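Local structure of scyllo-inositol 2-dehydrogenase (NADP(+)) IolW (Bacillus subtilis subsp. subtilis, 3GDO) at residues 235-240 / 247-252; 277-282 / 294-299. The protein catalyses the reversible NADPH-dependent reduction of scyllo-inosose to scyllo-inositol and does not accept NADH in place of NADPH. All coordinates share one frame; numbering follows the deposited sequence.

Contact 1: 235-240 / 247-252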
loop_
_atom_site.group_PDB
_atom_site.type_symbol
_atom_site.label_atom_id
_atom_site.label_comp_id
_atom_site.label_asym_id
_atom_site.label_seq_id
_atom_site.Cartn_x
_atom_site.Cartn_y
_atom_site.Cartn_z
ATOM N N ASN B 235 3.578 -11.399 -4.290
ATOM C CA ASN B 235 2.551 -10.579 -3.667
ATOM C C ASN B 235 2.909 -10.283 -2.226
ATOM O O ASN B 235 3.435 -11.135 -1.497
ATOM C CB ASN B 235 1.166 -11.277 -3.713
ATOM C CG ASN B 235 0.720 -11.648 -5.142
ATOM O OD1 ASN B 235 0.822 -10.845 -6.056
ATOM N ND2 ASN B 235 0.250 -12.897 -5.334
ATOM N N GLY B 236 2.587 -9.099 -1.773
ATOM C CA GLY B 236 2.645 -8.874 -0.340
ATOM C C GLY B 236 1.340 -9.386 0.237
ATOM O O GLY B 236 0.630 -10.135 -0.415
ATOM N N PRO B 237 1.000 -8.980 1.455
ATOM C CA PRO B 237 -0.319 -9.347 1.958
ATOM C C PRO B 237 -1.484 -8.859 1.053
ATOM O O PRO B 237 -1.414 -7.765 0.425
ATOM C CB PRO B 237 -0.409 -8.603 3.268
ATOM C CG PRO B 237 0.935 -8.012 3.538
ATOM C CD PRO B 237 1.752 -8.094 2.355
ATOM N N ARG B 238 -2.495 -9.710 0.933
ATOM C CA ARG B 238 -3.777 -9.368 0.273
ATOM C C ARG B 238 -4.499 -8.317 1.129
ATOM O O ARG B 238 -4.919 -7.277 0.609
ATOM C CB ARG B 238 -4.651 -10.604 0.071
ATOM C CG ARG B 238 -6.025 -10.270 -0.573
ATOM C CD ARG B 238 -6.710 -11.507 -1.141
ATOM N NE ARG B 238 -8.086 -11.250 -1.626
ATOM C CZ ARG B 238 -8.435 -11.048 -2.902
ATOM N NH1 ARG B 238 -7.506 -11.004 -3.878
ATOM N NH2 ARG B 238 -9.733 -10.881 -3.211
ATOM N N TYR B 239 -4.605 -8.577 2.428
ATOM C CA TYR B 239 -5.236 -7.653 3.396
ATOM C C TYR B 239 -4.286 -7.157 4.464
ATOM O O TYR B 239 -3.573 -7.931 5.091
ATOM C CB TYR B 239 -6.452 -8.291 4.127
ATOM C CG TYR B 239 -7.527 -8.763 3.166
ATOM C CD1 TYR B 239 -8.515 -7.874 2.712
ATOM C CD2 TYR B 239 -7.516 -10.051 2.664
ATOM C CE1 TYR B 239 -9.485 -8.276 1.808
ATOM C CE2 TYR B 239 -8.479 -10.459 1.742
ATOM C CZ TYR B 239 -9.454 -9.556 1.315
ATOM O OH TYR B 239 -10.410 -9.944 0.392
ATOM N N GLN B 240 -4.348 -5.862 4.707
ATOM C CA GLN B 240 -3.758 -5.262 5.879
ATOM C C GLN B 240 -4.797 -4.328 6.445
ATOM O O GLN B 240 -5.152 -3.272 5.829
ATOM C CB GLN B 240 -2.470 -4.477 5.531
ATOM C CG GLN B 240 -1.378 -5.328 4.869
ATOM C CD GLN B 240 -0.206 -4.505 4.304
ATOM O OE1 GLN B 240 0.579 -3.923 5.042
ATOM N NE2 GLN B 240 -0.080 -4.492 2.978
ATOM N N SER B 247 -4.724 -5.351 14.434
ATOM C CA SER B 247 -4.360 -5.390 13.019
ATOM C C SER B 247 -4.556 -6.818 12.541
ATOM O O SER B 247 -4.211 -7.793 13.275
ATOM C CB SER B 247 -2.878 -5.081 12.841
ATOM O OG SER B 247 -2.583 -3.714 12.970
ATOM N N PHE B 248 -5.087 -6.957 11.330
ATOM C CA PHE B 248 -5.203 -8.268 10.676
ATOM C C PHE B 248 -4.406 -8.214 9.395
ATOM O O PHE B 248 -4.636 -7.327 8.556
ATOM C CB PHE B 248 -6.673 -8.613 10.397
ATOM C CG PHE B 248 -6.903 -10.049 9.962
ATOM C CD1 PHE B 248 -6.565 -11.112 10.805
ATOM C CD2 PHE B 248 -7.476 -10.329 8.713
ATOM C CE1 PHE B 248 -6.770 -12.434 10.418
ATOM C CE2 PHE B 248 -7.693 -11.642 8.300
ATOM C CZ PHE B 248 -7.342 -12.716 9.158
ATOM N N ILE B 249 -3.428 -9.109 9.248
ATOM C CA ILE B 249 -2.575 -9.119 8.036
ATOM C C ILE B 249 -2.637 -10.497 7.458
ATOM O O ILE B 249 -2.386 -11.472 8.176
ATOM C CB ILE B 249 -1.093 -8.837 8.293
ATOM C CG1 ILE B 249 -0.848 -7.555 9.128
ATOM C CG2 ILE B 249 -0.304 -8.869 6.951
ATOM C CD1 ILE B 249 -1.324 -6.328 8.527
ATOM N N LYS B 250 -2.983 -10.611 6.178
ATOM C CA LYS B 250 -3.150 -11.941 5.594
ATOM C C LYS B 250 -2.701 -12.012 4.148
ATOM O O LYS B 250 -2.997 -11.090 3.354
ATOM C CB LYS B 250 -4.627 -12.380 5.704
ATOM C CG LYS B 250 -4.853 -13.813 5.184
ATOM C CD LYS B 250 -6.325 -14.297 5.390
ATOM C CE LYS B 250 -6.493 -15.756 4.946
ATOM N NZ LYS B 250 -5.806 -16.070 3.580
ATOM N N TYR B 251 -2.031 -13.110 3.808
ATOM C CA TYR B 251 -1.645 -13.425 2.427
ATOM C C TYR B 251 -2.594 -14.461 1.789
ATOM O O TYR B 251 -3.290 -15.188 2.479
ATOM C CB TYR B 251 -0.228 -14.007 2.369
ATOM C CG TYR B 251 0.916 -13.085 2.780
ATOM C CD1 TYR B 251 1.853 -12.658 1.823
ATOM C CD2 TYR B 251 1.053 -12.654 4.099
ATOM C CE1 TYR B 251 2.918 -11.815 2.153
ATOM C CE2 TYR B 251 2.139 -11.805 4.476
ATOM C CZ TYR B 251 3.063 -11.402 3.481
ATOM O OH TYR B 251 4.118 -10.610 3.797
ATOM N N GLY B 252 -2.578 -14.546 0.468
ATOM C CA GLY B 252 -3.156 -15.714 -0.216
ATOM C C GLY B 252 -4.483 -15.313 -0.864
ATOM O O GLY B 252 -4.969 -14.173 -0.706
HETATM O O HOH W 1 -0.815 -12.340 -0.789
#
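A classic beta bulge opens the hairpin of strands 239-243 and 246-250, with R238 and Y239 both set against K250. Y239 and K250 form the antiparallel hydrogen-bonded pair: Y239 N bonds to K250 O at 3.1 Å, and K250 N returns a bond to Y239 O at 3.0 Å. R238 N also reaches K250 O, but at an N-H...O angle of 121° that bond is weak. The next pair, Q240 with I249, is non-hydrogen-bonded; on its face I249 CD1 packs 3.7 Å from Q240 CB, and I249 CG2 lies equally close to CB and CG of P237. The hairpin sits inside the mixed sheet of the C-terminal alpha/beta domain of this Gfo/Idh/MocA enzyme. Beyond the bulge, Y251 CG, anti to the carbonyl carbon (chi1 -65°), lies 4.0 Å from P237 CA, and the ring runs beside P237, with P237 N 3.5 Å above one ring face toward the rim and P237 CD 3.7 Å from Y251 CZ. Its OH bonds to Y251 OH of the second subunit. An alanine here would probably open a gap beside P237 and lose the hydroxyl pair that links the two subunits. A water bridges G236 O and G252 N. K250 NZ bonds to Y251 O and forms a salt bridge with D274, while Y239 OH bonds to Q185.

Contact 2: 277-282 / 294-299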
loop_
_atom_site.group_PDB
_atom_site.type_symbol
_atom_site.label_atom_id
_atom_site.label_comp_id
_atom_site.label_asym_id
_atom_site.label_seq_id
_atom_site.Cartn_x
_atom_site.Cartn_y
_atom_site.Cartn_z
ATOM N N GLU B 277 -0.722 -22.390 5.982
ATOM C CA GLU B 277 0.391 -21.456 5.826
ATOM C C GLU B 277 -0.135 -20.062 5.534
ATOM O O GLU B 277 0.573 -19.081 5.756
ATOM C CB GLU B 277 1.405 -21.898 4.757
ATOM C CG GLU B 277 0.887 -22.885 3.653
ATOM C CD GLU B 277 0.798 -24.371 4.121
ATOM O OE1 GLU B 277 0.541 -25.261 3.275
ATOM O OE2 GLU B 277 0.985 -24.663 5.329
ATOM N N PHE B 278 -1.391 -19.972 5.085
ATOM C CA PHE B 278 -1.939 -18.696 4.606
ATOM C C PHE B 278 -2.933 -18.085 5.553
ATOM O O PHE B 278 -3.509 -17.043 5.240
ATOM C CB PHE B 278 -2.561 -18.867 3.215
ATOM C CG PHE B 278 -1.531 -19.058 2.118
ATOM C CD1 PHE B 278 -0.816 -17.978 1.623
ATOM C CD2 PHE B 278 -1.271 -20.314 1.596
ATOM C CE1 PHE B 278 0.146 -18.148 0.604
ATOM C CE2 PHE B 278 -0.305 -20.501 0.587
ATOM C CZ PHE B 278 0.396 -19.411 0.085
ATOM N N TYR B 279 -3.142 -18.729 6.710
ATOM C CA TYR B 279 -4.064 -18.207 7.714
ATOM C C TYR B 279 -3.566 -16.813 8.098
ATOM O O TYR B 279 -2.338 -16.594 8.177
ATOM C CB TYR B 279 -4.105 -19.096 8.978
ATOM C CG TYR B 279 -4.746 -20.491 8.858
ATOM C CD1 TYR B 279 -5.447 -20.895 7.699
ATOM C CD2 TYR B 279 -4.686 -21.392 9.944
ATOM C CE1 TYR B 279 -6.050 -22.171 7.616
ATOM C CE2 TYR B 279 -5.279 -22.669 9.881
ATOM C CZ TYR B 279 -5.953 -23.048 8.713
ATOM O OH TYR B 279 -6.527 -24.287 8.647
ATOM N N GLY B 280 -4.495 -15.881 8.309
ATOM C CA GLY B 280 -4.144 -14.528 8.699
ATOM C C GLY B 280 -3.586 -14.422 10.117
ATOM O O GLY B 280 -3.875 -15.264 10.965
ATOM N N LYS B 281 -2.780 -13.391 10.365
ATOM C CA LYS B 281 -2.333 -13.060 11.721
ATOM C C LYS B 281 -3.051 -11.846 12.266
ATOM O O LYS B 281 -3.068 -10.770 11.634
ATOM C CB LYS B 281 -0.811 -12.861 11.775
ATOM C CG LYS B 281 -0.087 -14.066 11.211
ATOM C CD LYS B 281 1.424 -14.029 11.370
ATOM C CE LYS B 281 1.986 -15.442 11.110
ATOM N NZ LYS B 281 3.482 -15.485 11.123
ATOM N N LEU B 282 -3.650 -12.037 13.439
ATOM C CA LEU B 282 -4.292 -10.971 14.177
ATOM C C LEU B 282 -3.383 -10.579 15.329
ATOM O O LEU B 282 -2.997 -11.421 16.148
ATOM C CB LEU B 282 -5.662 -11.415 14.730
ATOM C CG LEU B 282 -6.484 -10.378 15.503
ATOM C CD1 LEU B 282 -7.186 -9.398 14.571
ATOM C CD2 LEU B 282 -7.510 -11.061 16.405
ATOM N N THR B 294 -2.604 -16.643 15.123
ATOM C CA THR B 294 -2.932 -17.162 13.799
ATOM C C THR B 294 -4.418 -17.550 13.771
ATOM O O THR B 294 -4.847 -18.375 14.579
ATOM C CB THR B 294 -1.997 -18.344 13.440
ATOM O OG1 THR B 294 -0.677 -17.840 13.271
ATOM C CG2 THR B 294 -2.379 -19.008 12.156
ATOM N N ILE B 295 -5.200 -16.946 12.861
ATOM C CA ILE B 295 -6.655 -17.192 12.771
ATOM C C ILE B 295 -6.999 -18.188 11.649
ATOM O O ILE B 295 -6.821 -17.868 10.462
ATOM C CB ILE B 295 -7.459 -15.887 12.542
ATOM C CG1 ILE B 295 -7.028 -14.781 13.519
ATOM C CG2 ILE B 295 -8.965 -16.146 12.623
ATOM C CD1 ILE B 295 -7.372 -15.040 14.991
ATOM N N PRO B 296 -7.474 -19.409 12.010
ATOM C CA PRO B 296 -7.862 -20.337 10.932
ATOM C C PRO B 296 -9.020 -19.728 10.133
ATOM O O PRO B 296 -9.962 -19.215 10.718
ATOM C CB PRO B 296 -8.280 -21.630 11.688
ATOM C CG PRO B 296 -7.670 -21.474 13.092
ATOM C CD PRO B 296 -7.718 -19.982 13.353
ATOM N N SER B 297 -8.907 -19.717 8.808
ATOM C CA SER B 297 -9.891 -19.038 7.964
ATOM C C SER B 297 -11.244 -19.768 7.975
ATOM O O SER B 297 -11.271 -20.988 7.964
ATOM C CB SER B 297 -9.365 -18.947 6.526
ATOM O OG SER B 297 -8.037 -18.440 6.474
ATOM N N VAL B 298 -12.351 -19.033 8.009
ATOM C CA VAL B 298 -13.692 -19.606 7.737
ATOM C C VAL B 298 -13.647 -20.187 6.319
ATOM O O VAL B 298 -13.049 -19.572 5.436
ATOM C CB VAL B 298 -14.777 -18.520 7.777
ATOM C CG1 VAL B 298 -16.162 -19.088 7.402
ATOM C CG2 VAL B 298 -14.824 -17.865 9.147
ATOM N N ASN B 299 -14.225 -21.364 6.105
ATOM C CA ASN B 299 -14.285 -21.970 4.776
ATOM C C ASN B 299 -15.003 -21.053 3.781
ATOM O O ASN B 299 -15.971 -20.431 4.129
ATOM C CB ASN B 299 -14.941 -23.371 4.826
ATOM C CG ASN B 299 -14.007 -24.437 5.434
ATOM O OD1 ASN B 299 -13.266 -24.143 6.366
ATOM N ND2 ASN B 299 -14.036 -25.660 4.903
HETATM O O HOH W 2 -7.257 -16.427 8.273
#
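I295 N bonds to G280 O at 2.9 Å, and the neighbouring K281 and T294 form an antiparallel non-hydrogen-bonded pair. This is the open end of the hairpin of strands 280-286 and 289-295, the latter the outermost strand of the mixed sheet within this chain. Past the strand pair, Y279 turns its ring onto 294-297. Y279 CG, anti to the carbonyl carbon (chi1 -69°), is placed 3.7 Å from P296 CA, and that CA sits over one ring face in a CH-pi contact, 3.6 Å from the centroid. P296 CB adds an apolar touch at CE2 of the same ring, while T294 CG2 comes in at the ring edge, 4.0 Å from Y279 CD2. On the I295 side of the hairpin, L282 CB meets I295 CG1 at 3.8 Å, and both side chains also pack on F248. S297 OG, which bonds to D274 as well, helps hold a water between the segments: the water accepts from G280 N at 2.8 Å and donates to I295 O at 2.7 Å and to S297 OG.

Contacts 1 and 2 each lie at the open end of a beta hairpin, and the two hairpins are neighbours in one mixed sheet, joined by a probable backbone bond from I249 N to K281 O. Contact 1 is mostly buried and reaches the dimer interface, where P237 packs on P237 of the second subunit. Contact 2, at the sheet margin, is only partly buried, and no other chain of the assembly touches it. Backbone bonds and a bulge dominate the first; the second relies on one cross-strand bond, a proline CH-pi contact on a tyrosine ring and a water. K250 NZ ties them together by bonding to F278 O, and D274 is the acidic partner common to both.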